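Local coordinates for protein ATP-dependent DNA helicase (Mycobacterium smegmatis, PDB 5V9X) that couples ATP hydrolysis to 3'-to-5' movement along a single DNA strand and probably unwinds RNA:DNA hybrids in this way, at residues G31-S34 and A35-E39; V111-E114 and R115-T119; T494-R497 and S498-E501; C783-A787 and L788-R792. All blocks are in the same frame, centred on the assembly; numbering follows the deposited sequence.

Contact 1. Residues G31-S34 and A35-E39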
ATOM      1  N   GLY A  31      32.894 -10.264 -16.202  1.00 61.49           N
ATOM      2  CA  GLY A  31      33.588 -11.390 -16.803  1.00 61.52           C
ATOM      3  C   GLY A  31      32.697 -12.575 -17.108  1.00 61.82           C
ATOM      4  O   GLY A  31      33.011 -13.356 -18.012  1.00 66.44           O
ATOM      5  N   ARG A  32      31.589 -12.721 -16.380  1.00 59.75           N
ATOM      6  CA  ARG A  32      30.671 -13.826 -16.637  1.00 62.39           C
ATOM      7  C   ARG A  32      29.980 -13.673 -17.986  1.00 59.09           C
ATOM      8  O   ARG A  32      29.777 -14.661 -18.701  1.00 58.05           O
ATOM      9  CB  ARG A  32      29.636 -13.903 -15.515  1.00 71.14           C
ATOM     10  CG  ARG A  32      30.238 -13.854 -14.124  1.00 81.31           C
ATOM     11  CD  ARG A  32      29.187 -13.642 -13.046  1.00 81.69           C
ATOM     12  NE  ARG A  32      29.763 -13.789 -11.711  1.00 82.90           N
ATOM     13  CZ  ARG A  32      30.106 -12.774 -10.923  1.00 82.36           C
ATOM     14  NH1 ARG A  32      29.923 -11.524 -11.323  1.00 71.01           N
ATOM     15  NH2 ARG A  32      30.629 -13.013  -9.728  1.00 91.02           N
ATOM     16  N   PHE A  33      29.615 -12.446 -18.349  1.00 60.16           N
ATOM     17  CA  PHE A  33      28.820 -12.200 -19.541  1.00 58.87           C
ATOM     18  C   PHE A  33      29.649 -12.425 -20.805  1.00 58.20           C
ATOM     19  O   PHE A  33      30.872 -12.596 -20.767  1.00 61.56           O
ATOM     20  CB  PHE A  33      28.269 -10.774 -19.528  1.00 55.48           C
ATOM     21  CG  PHE A  33      27.443 -10.450 -18.312  1.00 55.98           C
ATOM     22  CD1 PHE A  33      28.049 -10.135 -17.107  1.00 56.72           C
ATOM     23  CD2 PHE A  33      26.058 -10.441 -18.381  1.00 57.87           C
ATOM     24  CE1 PHE A  33      27.293  -9.833 -15.991  1.00 57.77           C
ATOM     25  CE2 PHE A  33      25.297 -10.137 -17.267  1.00 56.40           C
ATOM     26  CZ  PHE A  33      25.916  -9.832 -16.071  1.00 54.11           C
ATOM     27  N   SER A  34      28.957 -12.418 -21.943  1.00 49.67           N
ATOM     28  CA  SER A  34      29.625 -12.513 -23.228  1.00 51.19           C
ATOM     29  C   SER A  34      30.448 -11.251 -23.484  1.00 56.25           C
ATOM     30  O   SER A  34      30.359 -10.256 -22.759  1.00 56.94           O
ATOM     31  CB  SER A  34      28.606 -12.725 -24.346  1.00 50.91           C
ATOM     32  OG  SER A  34      27.711 -11.628 -24.438  1.00 47.39           O
ATOM     33  N   ALA A  35      31.268 -11.301 -24.536  1.00 56.39           N
ATOM     34  CA  ALA A  35      32.108 -10.152 -24.858  1.00 57.66           C
ATOM     35  C   ALA A  35      31.269  -8.953 -25.286  1.00 60.37           C
ATOM     36  O   ALA A  35      31.606  -7.807 -24.966  1.00 62.42           O
ATOM     37  CB  ALA A  35      33.116 -10.523 -25.945  1.00 54.89           C
ATOM     38  N   LEU A  36      30.166  -9.195 -25.999  1.00 58.78           N
ATOM     39  CA  LEU A  36      29.348  -8.094 -26.501  1.00 59.90           C
ATOM     40  C   LEU A  36      28.672  -7.337 -25.364  1.00 62.68           C
ATOM     41  O   LEU A  36      28.759  -6.107 -25.287  1.00 68.63           O
ATOM     42  CB  LEU A  36      28.305  -8.618 -27.488  1.00 59.42           C
ATOM     43  CG  LEU A  36      28.812  -9.306 -28.755  1.00 58.22           C
ATOM     44  CD1 LEU A  36      27.640  -9.627 -29.666  1.00 54.39           C
ATOM     45  CD2 LEU A  36      29.845  -8.449 -29.475  1.00 59.61           C
ATOM     46  N   THR A  37      27.977  -8.054 -24.475  1.00 60.20           N
ATOM     47  CA  THR A  37      27.309  -7.384 -23.364  1.00 53.23           C
ATOM     48  C   THR A  37      28.315  -6.725 -22.430  1.00 52.96           C
ATOM     49  O   THR A  37      28.041  -5.653 -21.878  1.00 53.18           O
ATOM     50  CB  THR A  37      26.433  -8.377 -22.596  1.00 44.63           C
ATOM     51  OG1 THR A  37      25.488  -8.969 -23.494  1.00 43.64           O
ATOM     52  CG2 THR A  37      25.676  -7.676 -21.484  1.00 40.50           C
ATOM     53  N   ARG A  38      29.488  -7.337 -22.254  1.00 54.48           N
ATOM     54  CA  ARG A  38      30.531  -6.714 -21.449  1.00 56.46           C
ATOM     55  C   ARG A  38      30.999  -5.408 -22.077  1.00 60.19           C
ATOM     56  O   ARG A  38      31.158  -4.398 -21.381  1.00 61.06           O
ATOM     57  CB  ARG A  38      31.706  -7.679 -21.275  1.00 61.20           C
ATOM     58  CG  ARG A  38      32.780  -7.183 -20.322  1.00 64.86           C
ATOM     59  CD  ARG A  38      34.054  -8.016 -20.411  1.00 69.43           C
ATOM     60  NE  ARG A  38      33.809  -9.444 -20.220  1.00 69.75           N
ATOM     61  CZ  ARG A  38      33.975 -10.365 -21.165  1.00 72.42           C
ATOM     62  NH1 ARG A  38      34.397 -10.011 -22.370  1.00 75.33           N
ATOM     63  NH2 ARG A  38      33.730 -11.642 -20.903  1.00 73.66           N
ATOM     64  N   GLU A  39      31.212  -5.405 -23.398  1.00 62.36           N
ATOM     65  CA  GLU A  39      31.693  -4.195 -24.055  1.00 59.14           C
ATOM     66  C   GLU A  39      30.649  -3.088 -24.012  1.00 57.01           C
ATOM     67  O   GLU A  39      30.996  -1.914 -23.845  1.00 60.73           O
ATOM     68  CB  GLU A  39      32.099  -4.484 -25.502  1.00 59.14           C
ATOM     69  CG  GLU A  39      32.615  -3.246 -26.235  1.00 62.75           C
ATOM     70  CD  GLU A  39      33.403  -3.574 -27.487  1.00 71.27           C
ATOM     71  OE1 GLU A  39      32.781  -3.754 -28.555  1.00 72.42           O
ATOM     72  OE2 GLU A  39      34.648  -3.651 -27.402  1.00 75.27           O
TER
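Arg-38 reaches back over the turn that leads into helix 35-44, and its guanidinium group settles among the carbonyls of the residues ahead of the helix. NH2 gives a weak hydrogen bond to Gly-31 O at 3.4 Å, with the acceptor in the guanidinium plane at its edge. The same nitrogen passes 3.0 Å from Phe-33 O, at too poor an angle for a bond, while Ser-34 O lies over the centre of one face. The aliphatic chain starts out extended, CG opposite the backbone N (chi1 -174°), and a bend at chi3 (-54°) folds the charged end toward Gly-31. The backbone N of Arg-38 bonds to the same Ser-34 O at 3.1 Å.

Phe-33 and Thr-37 meet at a slant, CD2 lying 4.2 Å from CG2. Ser-34 OG is 3.6 Å from Thr-37 OG1, and both hydroxyls hydrogen-bond to Asp-85 OD1 of helix 75-88, so a single carboxylate oxygen grips the helix start twice. Further out, Leu-30 O takes a bond from Arg-38 NE, and Trp-56 and Trp-82 meet the Phe-33 ring edge-to-face, with the bound AMP-PNP about 11 Å from the Phe-33 side chain. This is a helix start with serine at the N-cap position, packed on helices 75-88 and 118-130 of the first RecA-like domain, close to the nucleotide pocket.

Contact 2. Residues V111-E114 and R115-T119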
ATOM      1  N   VAL A 111       5.373   0.340 -18.141  1.00 40.26           N
ATOM      2  CA  VAL A 111       5.661   1.014 -19.402  1.00 39.81           C
ATOM      3  C   VAL A 111       7.043   1.658 -19.364  1.00 36.92           C
ATOM      4  O   VAL A 111       7.769   1.663 -20.365  1.00 38.39           O
ATOM      5  CB  VAL A 111       4.555   2.040 -19.712  1.00 39.82           C
ATOM      6  CG1 VAL A 111       4.965   2.953 -20.853  1.00 37.37           C
ATOM      7  CG2 VAL A 111       3.253   1.325 -20.042  1.00 36.87           C
ATOM      8  N   ASP A 112       7.438   2.198 -18.209  1.00 33.68           N
ATOM      9  CA  ASP A 112       8.753   2.822 -18.112  1.00 36.46           C
ATOM     10  C   ASP A 112       9.873   1.796 -18.241  1.00 38.42           C
ATOM     11  O   ASP A 112      10.934   2.107 -18.796  1.00 30.00           O
ATOM     12  CB  ASP A 112       8.881   3.591 -16.797  1.00 29.23           C
ATOM     13  CG  ASP A 112      10.001   4.611 -16.829  1.00 40.87           C
ATOM     14  OD1 ASP A 112       9.996   5.468 -17.738  1.00 39.40           O
ATOM     15  OD2 ASP A 112      10.881   4.564 -15.943  1.00 44.35           O
ATOM     16  N   VAL A 113       9.660   0.575 -17.744  1.00 29.31           N
ATOM     17  CA  VAL A 113      10.660  -0.473 -17.914  1.00 29.60           C
ATOM     18  C   VAL A 113      10.794  -0.845 -19.385  1.00 39.74           C
ATOM     19  O   VAL A 113      11.905  -1.069 -19.883  1.00 39.08           O
ATOM     20  CB  VAL A 113      10.313  -1.698 -17.048  1.00 29.71           C
ATOM     21  CG1 VAL A 113      11.253  -2.848 -17.355  1.00 34.89           C
ATOM     22  CG2 VAL A 113      10.390  -1.345 -15.577  1.00 29.11           C
ATOM     23  N   GLU A 114       9.669  -0.916 -20.107  1.00 37.50           N
ATOM     24  CA  GLU A 114       9.730  -1.248 -21.526  1.00 38.46           C
ATOM     25  C   GLU A 114      10.553  -0.226 -22.293  1.00 42.02           C
ATOM     26  O   GLU A 114      11.371  -0.588 -23.148  1.00 46.67           O
ATOM     27  CB  GLU A 114       8.326  -1.341 -22.121  1.00 40.55           C
ATOM     28  CG  GLU A 114       8.341  -1.591 -23.623  1.00 44.96           C
ATOM     29  CD  GLU A 114       6.966  -1.556 -24.257  1.00 56.03           C
ATOM     30  OE1 GLU A 114       6.086  -0.833 -23.745  1.00 61.76           O
ATOM     31  OE2 GLU A 114       6.767  -2.256 -25.274  1.00 63.99           O
ATOM     32  N   ARG A 115      10.353   1.058 -21.996  1.00 43.25           N
ATOM     33  CA  ARG A 115      11.100   2.102 -22.686  1.00 40.26           C
ATOM     34  C   ARG A 115      12.578   2.061 -22.316  1.00 46.44           C
ATOM     35  O   ARG A 115      13.443   2.248 -23.179  1.00 50.85           O
ATOM     36  CB  ARG A 115      10.498   3.467 -22.361  1.00 39.65           C
ATOM     37  CG  ARG A 115      11.205   4.626 -23.023  1.00 40.99           C
ATOM     38  CD  ARG A 115      10.369   5.884 -22.955  1.00 46.43           C
ATOM     39  NE  ARG A 115      10.991   6.972 -23.702  1.00 53.32           N
ATOM     40  CZ  ARG A 115      10.418   8.147 -23.935  1.00 51.86           C
ATOM     41  NH1 ARG A 115       9.198   8.400 -23.478  1.00 49.94           N
ATOM     42  NH2 ARG A 115      11.069   9.071 -24.627  1.00 53.76           N
ATOM     43  N   ASN A 116      12.886   1.808 -21.042  1.00 48.08           N
ATOM     44  CA  ASN A 116      14.270   1.814 -20.585  1.00 45.41           C
ATOM     45  C   ASN A 116      15.044   0.571 -21.001  1.00 46.99           C
ATOM     46  O   ASN A 116      16.280   0.597 -20.988  1.00 54.33           O
ATOM     47  CB  ASN A 116      14.324   1.966 -19.065  1.00 46.06           C
ATOM     48  CG  ASN A 116      14.252   3.414 -18.626  1.00 53.90           C
ATOM     49  OD1 ASN A 116      13.176   4.007 -18.573  1.00 55.92           O
ATOM     50  ND2 ASN A 116      15.408   3.994 -18.311  1.00 62.31           N
ATOM     51  N   LEU A 117      14.360  -0.518 -21.359  1.00 42.43           N
ATOM     52  CA  LEU A 117      15.070  -1.679 -21.880  1.00 40.17           C
ATOM     53  C   LEU A 117      15.584  -1.458 -23.294  1.00 41.55           C
ATOM     54  O   LEU A 117      16.354  -2.285 -23.795  1.00 38.35           O
ATOM     55  CB  LEU A 117      14.170  -2.915 -21.848  1.00 34.81           C
ATOM     56  CG  LEU A 117      13.919  -3.554 -20.484  1.00 36.03           C
ATOM     57  CD1 LEU A 117      12.913  -4.682 -20.617  1.00 38.38           C
ATOM     58  CD2 LEU A 117      15.218  -4.058 -19.873  1.00 38.06           C
ATOM     59  N   ARG A 118      15.178  -0.368 -23.948  1.00 39.41           N
ATOM     60  CA  ARG A 118      15.677  -0.091 -25.287  1.00 40.76           C
ATOM     61  C   ARG A 118      17.154   0.287 -25.266  1.00 43.39           C
ATOM     62  O   ARG A 118      17.881  -0.022 -26.213  1.00 42.24           O
ATOM     63  CB  ARG A 118      14.842   1.012 -25.935  1.00 36.72           C
ATOM     64  CG  ARG A 118      13.382   0.634 -26.129  1.00 37.59           C
ATOM     65  CD  ARG A 118      12.650   1.659 -26.978  1.00 44.17           C
ATOM     66  NE  ARG A 118      11.576   1.051 -27.762  1.00 50.75           N
ATOM     67  CZ  ARG A 118      10.300   1.014 -27.389  1.00 53.35           C
ATOM     68  NH1 ARG A 118       9.924   1.555 -26.236  1.00 56.93           N
ATOM     69  NH2 ARG A 118       9.398   0.437 -28.171  1.00 46.39           N
ATOM     70  N   THR A 119      17.616   0.934 -24.196  1.00 43.21           N
ATOM     71  CA  THR A 119      19.029   1.303 -24.116  1.00 48.15           C
ATOM     72  C   THR A 119      19.955   0.091 -24.117  1.00 50.10           C
ATOM     73  O   THR A 119      20.905   0.080 -24.920  1.00 50.79           O
ATOM     74  CB  THR A 119      19.264   2.198 -22.893  1.00 51.95           C
ATOM     75  OG1 THR A 119      18.489   3.394 -23.021  1.00 58.26           O
ATOM     76  CG2 THR A 119      20.738   2.564 -22.771  1.00 49.39           C
TER
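Val-113 and Leu-117 lie side by side and point the same way, CG1 of the valine 4.1 Å from CD1 of the leucine. Both are buried, and Val-113 also packs on Ile-164 of strand 162-165. The backbone joins the same pair, Leu-117 N bonding to Val-113 O at 2.9 Å.

A quarter-turn round helix 107-116, Asp-112 and Asn-116 form a polar patch. Asn-116 CG is turned opposite its own carbonyl carbon (chi1 -85°), which swings the amide back along the helix. OD1 then faces both the backbone O of Asp-112 and its OD2, the latter at 3.5 Å, with the carboxylate and amide planes 65° apart. Acceptors cannot bond to each other; Lys-372 reconciles them, its NZ forming a salt bridge with Asp-112 OD1 and a hydrogen bond with Asn-116 OD1. Asp-112 OD2 accepts the backbone N of Asp-390 as well. Since Lys-372 and Asp-390 belong to the second RecA-like domain, the patch bridges the two motor domains of a superfamily 2 helicase. The side chain of Asn-116 is about 5 Å from the bound AMP-PNP.

Glu-114 lies on strands 140-143 and 162-165, but its charged end is looser, as are the two arginines. Glu-114 OE2 and Arg-118 NH2 stay 4.8 Å apart, and Arg-118 approaches mainly through CG, 3.8 Å from Glu-114 O. Arg-115 runs outward as an extended, exposed chain; its NH1 hydrogen-bonds to a glycerol, probably from the crystallisation liquor, and makes a long, weak ion pair with Asp-369.

Contact 3. Residues T494-R497 and S498-E501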
ATOM      1  N   THR A 494       1.483 -23.147   5.813  1.00 60.66           N
ATOM      2  CA  THR A 494       0.959 -23.907   6.944  1.00 58.82           C
ATOM      3  C   THR A 494      -0.536 -24.181   6.813  1.00 57.60           C
ATOM      4  O   THR A 494      -1.193 -24.484   7.814  1.00 55.58           O
ATOM      5  CB  THR A 494       1.234 -23.182   8.263  1.00 55.03           C
ATOM      6  OG1 THR A 494       0.384 -22.031   8.361  1.00 52.28           O
ATOM      7  CG2 THR A 494       2.692 -22.747   8.347  1.00 52.17           C
ATOM      8  N   LEU A 495      -1.082 -24.084   5.606  1.00 56.94           N
ATOM      9  CA  LEU A 495      -2.515 -24.253   5.393  1.00 54.48           C
ATOM     10  C   LEU A 495      -2.971 -25.638   5.845  1.00 59.01           C
ATOM     11  O   LEU A 495      -2.495 -26.647   5.300  1.00 46.08           O
ATOM     12  CB  LEU A 495      -2.855 -24.044   3.919  1.00 47.13           C
ATOM     13  CG  LEU A 495      -4.321 -24.207   3.508  1.00 43.39           C
ATOM     14  CD1 LEU A 495      -5.206 -23.209   4.239  1.00 42.82           C
ATOM     15  CD2 LEU A 495      -4.475 -24.057   2.002  1.00 42.60           C
ATOM     16  N   PRO A 496      -3.862 -25.737   6.829  1.00 51.69           N
ATOM     17  CA  PRO A 496      -4.393 -27.052   7.206  1.00 51.32           C
ATOM     18  C   PRO A 496      -5.212 -27.643   6.070  1.00 57.90           C
ATOM     19  O   PRO A 496      -5.984 -26.945   5.410  1.00 65.74           O
ATOM     20  CB  PRO A 496      -5.264 -26.749   8.432  1.00 48.43           C
ATOM     21  CG  PRO A 496      -4.826 -25.392   8.908  1.00 47.10           C
ATOM     22  CD  PRO A 496      -4.396 -24.660   7.678  1.00 48.70           C
ATOM     23  N   ARG A 497      -5.029 -28.947   5.837  1.00 56.03           N
ATOM     24  CA  ARG A 497      -5.808 -29.623   4.804  1.00 55.17           C
ATOM     25  C   ARG A 497      -7.303 -29.513   5.076  1.00 58.30           C
ATOM     26  O   ARG A 497      -8.106 -29.521   4.136  1.00 55.23           O
ATOM     27  CB  ARG A 497      -5.388 -31.090   4.700  1.00 54.96           C
ATOM     28  CG  ARG A 497      -6.042 -31.852   3.553  1.00 60.80           C
ATOM     29  CD  ARG A 497      -5.800 -31.155   2.221  1.00 69.13           C
ATOM     30  NE  ARG A 497      -6.300 -31.920   1.079  1.00 73.31           N
ATOM     31  CZ  ARG A 497      -5.550 -32.729   0.336  1.00 70.88           C
ATOM     32  NH1 ARG A 497      -4.264 -32.886   0.617  1.00 69.13           N
ATOM     33  NH2 ARG A 497      -6.084 -33.382  -0.686  1.00 71.15           N
ATOM     34  N   SER A 498      -7.692 -29.403   6.350  1.00 60.62           N
ATOM     35  CA  SER A 498      -9.101 -29.213   6.681  1.00 59.28           C
ATOM     36  C   SER A 498      -9.619 -27.883   6.146  1.00 62.05           C
ATOM     37  O   SER A 498     -10.720 -27.818   5.588  1.00 63.84           O
ATOM     38  CB  SER A 498      -9.299 -29.299   8.195  1.00 59.18           C
ATOM     39  OG  SER A 498      -8.534 -28.312   8.865  1.00 62.69           O
ATOM     40  N   ALA A 499      -8.837 -26.808   6.304  1.00 59.02           N
ATOM     41  CA  ALA A 499      -9.240 -25.520   5.750  1.00 61.33           C
ATOM     42  C   ALA A 499      -9.274 -25.553   4.226  1.00 69.13           C
ATOM     43  O   ALA A 499     -10.121 -24.896   3.608  1.00 72.03           O
ATOM     44  CB  ALA A 499      -8.297 -24.420   6.239  1.00 56.96           C
ATOM     45  N   PHE A 500      -8.365 -26.307   3.607  1.00 67.08           N
ATOM     46  CA  PHE A 500      -8.372 -26.440   2.156  1.00 62.42           C
ATOM     47  C   PHE A 500      -9.649 -27.121   1.679  1.00 63.14           C
ATOM     48  O   PHE A 500     -10.354 -26.602   0.806  1.00 61.68           O
ATOM     49  CB  PHE A 500      -7.135 -27.216   1.703  1.00 65.49           C
ATOM     50  CG  PHE A 500      -7.043 -27.406   0.213  1.00 65.74           C
ATOM     51  CD1 PHE A 500      -6.644 -26.363  -0.608  1.00 64.85           C
ATOM     52  CD2 PHE A 500      -7.338 -28.633  -0.363  1.00 64.73           C
ATOM     53  CE1 PHE A 500      -6.553 -26.535  -1.976  1.00 64.70           C
ATOM     54  CE2 PHE A 500      -7.247 -28.809  -1.729  1.00 65.37           C
ATOM     55  CZ  PHE A 500      -6.855 -27.759  -2.538  1.00 66.21           C
ATOM     56  N   GLU A 501      -9.962 -28.289   2.246  1.00 67.34           N
ATOM     57  CA  GLU A 501     -11.184 -28.989   1.862  1.00 60.21           C
ATOM     58  C   GLU A 501     -12.420 -28.176   2.218  1.00 54.15           C
ATOM     59  O   GLU A 501     -13.408 -28.184   1.478  1.00 53.03           O
ATOM     60  CB  GLU A 501     -11.238 -30.366   2.527  1.00 56.92           C
ATOM     61  CG  GLU A 501     -10.044 -31.264   2.229  1.00 59.55           C
ATOM     62  CD  GLU A 501      -9.933 -31.651   0.764  1.00 64.95           C
ATOM     63  OE1 GLU A 501     -10.932 -31.522   0.024  1.00 67.71           O
ATOM     64  OE2 GLU A 501      -8.837 -32.089   0.353  1.00 65.68           O
TER
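Leu-495 spreads its two methyl groups over the first turn of the following helix, CD1 at 3.9 Å from Ala-499 CB and CD2 at 4.1 Å from Phe-500 CD1. The leucine and the phenylalanine cross at about a right angle, and both also touch Leu-464 of helix 461-471. This is the start of helix 497-508, in the winged-helix region of this Lhr-type helicase, and Pro-496 takes the N-cap position. The proline adds its ring to the apolar group through CD, 4.2 Å from Ala-499 CB, and its carbonyl begins the helical bonding by accepting Phe-500 N at 3.1 Å. The next bond runs from Glu-501 N to Arg-497 O.

Outside this centre, Arg-497 travels alongside Phe-500, with NE 3.7 Å from ring atom CD2 and the guanidinium plane nearly perpendicular to the ring. Phe-483 makes a cation-pi contact with Arg-497. The chain of Arg-497 bends at chi2 (55°), which carries NE across to the carboxylate of Glu-501 one turn on. There NE and Glu-501 OE2 form a salt bridge at 2.6 Å, the bond straight (165°) and close to the guanidinium plane, and the two flat groups are nearly coplanar, 24° apart. Asp-480 OD1 makes another salt bridge with Arg-497 NH2, so two acids share the guanidinium, and Tyr-525 OH hydrogen-bonds to Glu-501 OE1. Arg-497 NH2 gives Glu-501 OE2 a second, weak bond at 3.2 Å, using the same oxygen, which NE meets on the anti side of the carboxylate.

Contact 4. Residues C783-A787 and L788-R792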
ATOM      1  N   CYS A 783     -14.516 -10.073   1.371  1.00 51.18           N
ATOM      2  CA  CYS A 783     -14.068 -11.462   1.312  1.00 52.20           C
ATOM      3  C   CYS A 783     -15.012 -12.312   0.470  1.00 55.13           C
ATOM      4  O   CYS A 783     -14.567 -13.094  -0.379  1.00 60.29           O
ATOM      5  CB  CYS A 783     -13.941 -12.037   2.723  1.00 51.12           C
ATOM      6  SG  CYS A 783     -12.436 -11.550   3.601  1.00 55.50           S
ATOM      7  N   ALA A 784     -16.323 -12.175   0.692  1.00 51.93           N
ATOM      8  CA  ALA A 784     -17.288 -12.968  -0.063  1.00 53.46           C
ATOM      9  C   ALA A 784     -17.176 -12.702  -1.559  1.00 56.22           C
ATOM     10  O   ALA A 784     -17.222 -13.635  -2.369  1.00 54.60           O
ATOM     11  CB  ALA A 784     -18.708 -12.680   0.428  1.00 51.50           C
ATOM     12  N   ALA A 785     -17.019 -11.432  -1.943  1.00 55.19           N
ATOM     13  CA  ALA A 785     -16.896 -11.098  -3.357  1.00 45.58           C
ATOM     14  C   ALA A 785     -15.584 -11.610  -3.937  1.00 53.74           C
ATOM     15  O   ALA A 785     -15.561 -12.147  -5.051  1.00 50.13           O
ATOM     16  CB  ALA A 785     -17.014  -9.587  -3.551  1.00 45.31           C
ATOM     17  N   ARG A 786     -14.483 -11.458  -3.195  1.00 55.34           N
ATOM     18  CA  ARG A 786     -13.189 -11.924  -3.686  1.00 55.81           C
ATOM     19  C   ARG A 786     -13.178 -13.437  -3.874  1.00 63.29           C
ATOM     20  O   ARG A 786     -12.538 -13.944  -4.803  1.00 66.39           O
ATOM     21  CB  ARG A 786     -12.079 -11.487  -2.724  1.00 50.12           C
ATOM     22  CG  ARG A 786     -10.667 -11.778  -3.214  1.00 48.98           C
ATOM     23  CD  ARG A 786      -9.607 -11.108  -2.345  1.00 47.66           C
ATOM     24  NE  ARG A 786     -10.148 -10.586  -1.094  1.00 49.72           N
ATOM     25  CZ  ARG A 786     -10.043  -9.319  -0.702  1.00 48.27           C
ATOM     26  NH1 ARG A 786      -9.402  -8.442  -1.459  1.00 45.57           N
ATOM     27  NH2 ARG A 786     -10.567  -8.929   0.453  1.00 48.32           N
ATOM     28  N   ALA A 787     -13.891 -14.171  -3.015  1.00 62.28           N
ATOM     29  CA  ALA A 787     -14.023 -15.616  -3.159  1.00 62.24           C
ATOM     30  C   ALA A 787     -14.979 -16.018  -4.278  1.00 58.02           C
ATOM     31  O   ALA A 787     -15.162 -17.221  -4.497  1.00 58.13           O
ATOM     32  CB  ALA A 787     -14.488 -16.237  -1.839  1.00 64.24           C
ATOM     33  N   LEU A 788     -15.590 -15.052  -4.970  1.00 56.69           N
ATOM     34  CA  LEU A 788     -16.486 -15.296  -6.100  1.00 54.82           C
ATOM     35  C   LEU A 788     -17.754 -16.042  -5.689  1.00 57.05           C
ATOM     36  O   LEU A 788     -18.273 -16.862  -6.449  1.00 58.14           O
ATOM     37  CB  LEU A 788     -15.771 -16.052  -7.228  1.00 53.26           C
ATOM     38  CG  LEU A 788     -14.457 -15.454  -7.731  1.00 53.15           C
ATOM     39  CD1 LEU A 788     -13.767 -16.406  -8.699  1.00 53.23           C
ATOM     40  CD2 LEU A 788     -14.710 -14.109  -8.384  1.00 51.88           C
ATOM     41  N   LEU A 789     -18.272 -15.758  -4.493  1.00 58.96           N
ATOM     42  CA  LEU A 789     -19.442 -16.454  -3.974  1.00 60.14           C
ATOM     43  C   LEU A 789     -20.723 -15.634  -4.038  1.00 60.63           C
ATOM     44  O   LEU A 789     -21.812 -16.217  -3.979  1.00 61.76           O
ATOM     45  CB  LEU A 789     -19.203 -16.878  -2.522  1.00 63.95           C
ATOM     46  CG  LEU A 789     -18.040 -17.841  -2.297  1.00 68.48           C
ATOM     47  CD1 LEU A 789     -17.880 -18.117  -0.822  1.00 67.19           C
ATOM     48  CD2 LEU A 789     -18.262 -19.135  -3.060  1.00 74.22           C
ATOM     49  N   LEU A 790     -20.623 -14.311  -4.144  1.00 60.53           N
ATOM     50  CA  LEU A 790     -21.815 -13.475  -4.199  1.00 58.02           C
ATOM     51  C   LEU A 790     -22.451 -13.546  -5.583  1.00 57.80           C
ATOM     52  O   LEU A 790     -21.745 -13.515  -6.593  1.00 57.45           O
ATOM     53  CB  LEU A 790     -21.474 -12.025  -3.872  1.00 59.35           C
ATOM     54  CG  LEU A 790     -21.062 -11.684  -2.442  1.00 60.79           C
ATOM     55  CD1 LEU A 790     -20.809 -10.192  -2.319  1.00 48.25           C
ATOM     56  CD2 LEU A 790     -22.129 -12.139  -1.461  1.00 50.05           C
ATOM     57  N   PRO A 791     -23.779 -13.638  -5.661  1.00 64.91           N
ATOM     58  CA  PRO A 791     -24.444 -13.560  -6.968  1.00 67.04           C
ATOM     59  C   PRO A 791     -24.322 -12.157  -7.544  1.00 71.12           C
ATOM     60  O   PRO A 791     -24.573 -11.165  -6.857  1.00 74.18           O
ATOM     61  CB  PRO A 791     -25.900 -13.922  -6.650  1.00 67.83           C
ATOM     62  CG  PRO A 791     -26.065 -13.591  -5.205  1.00 67.39           C
ATOM     63  CD  PRO A 791     -24.734 -13.849  -4.559  1.00 66.32           C
ATOM     64  N   ARG A 792     -23.917 -12.078  -8.806  1.00 70.67           N
ATOM     65  CA  ARG A 792     -23.737 -10.808  -9.494  1.00 65.15           C
ATOM     66  C   ARG A 792     -24.915 -10.532 -10.426  1.00 64.19           C
ATOM     67  O   ARG A 792     -25.742 -11.403 -10.705  1.00 61.76           O
ATOM     68  CB  ARG A 792     -22.411 -10.795 -10.266  1.00 62.25           C
ATOM     69  CG  ARG A 792     -22.062 -12.109 -10.950  1.00 60.79           C
ATOM     70  CD  ARG A 792     -20.751 -12.014 -11.724  1.00 62.06           C
ATOM     71  NE  ARG A 792     -19.619 -11.649 -10.876  1.00 64.61           N
ATOM     72  CZ  ARG A 792     -18.379 -11.469 -11.324  1.00 65.99           C
ATOM     73  NH1 ARG A 792     -18.108 -11.619 -12.614  1.00 64.99           N
ATOM     74  NH2 ARG A 792     -17.407 -11.138 -10.484  1.00 64.80           N
TER
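Leu-789 lies back against the end of helix 774-786, and each part of its side chain finds a partner there. CB lies 3.8 Å from Ala-784 O. CG comes next, 3.7 Å from Ala-787 O and 3.9 Å from Ala-787 CB. At the tip the branches divide: CD1 stays against the methyl group of Ala-787 at 4.0 Å, whereas CD2 lies near Ala-787 O. Ile-823 of helix 822-835 touches both Leu-789 and Ala-787 from outside.

Leu-790 returns to the last helical turn farther back, adding apolar packing of CG 3.8 Å from Ala-784 CB and of CD1 beside Ala-785 CB. What turns the chain is Leu-788, whose positive phi (65°) breaks the helical path. Its own N bonds to Ala-785 O at 2.9 Å, from well above the carbonyl plane, while Leu-789 N reaches Ala-784 O at 3.2 Å almost in line with the carbonyl. Helix 461-471 packs on the neighbouring side chains, and Asp-462 forms a salt bridge with Arg-786 NE. The positive phi and the two nested backbone bonds, six-to-one and five-to-two, define a Schellman motif at the C-terminal end of helix 774-786.

How the contacts relate
From the N terminus the four contacts follow in series; each is local, within a few residues, and none encloses or crosses another. Contact 1 starts helix 35-44, which packs on helix 118-130, and contact 2 is where helix 107-116 gives way to that same helix 118-130; their centres are 21 Å apart, on the same side of the chain's centre, near the bound AMP-PNP. Contact 2 also joins the first RecA-like domain to the second. Contacts 3 and 4 lie 38 to 52 Å, centre to centre, from the first two. Contact 3 opens helix 497-508 and contact 4 ends helix 774-786, and although far apart in sequence, both pack against helix 461-471, with centres 20 Å apart.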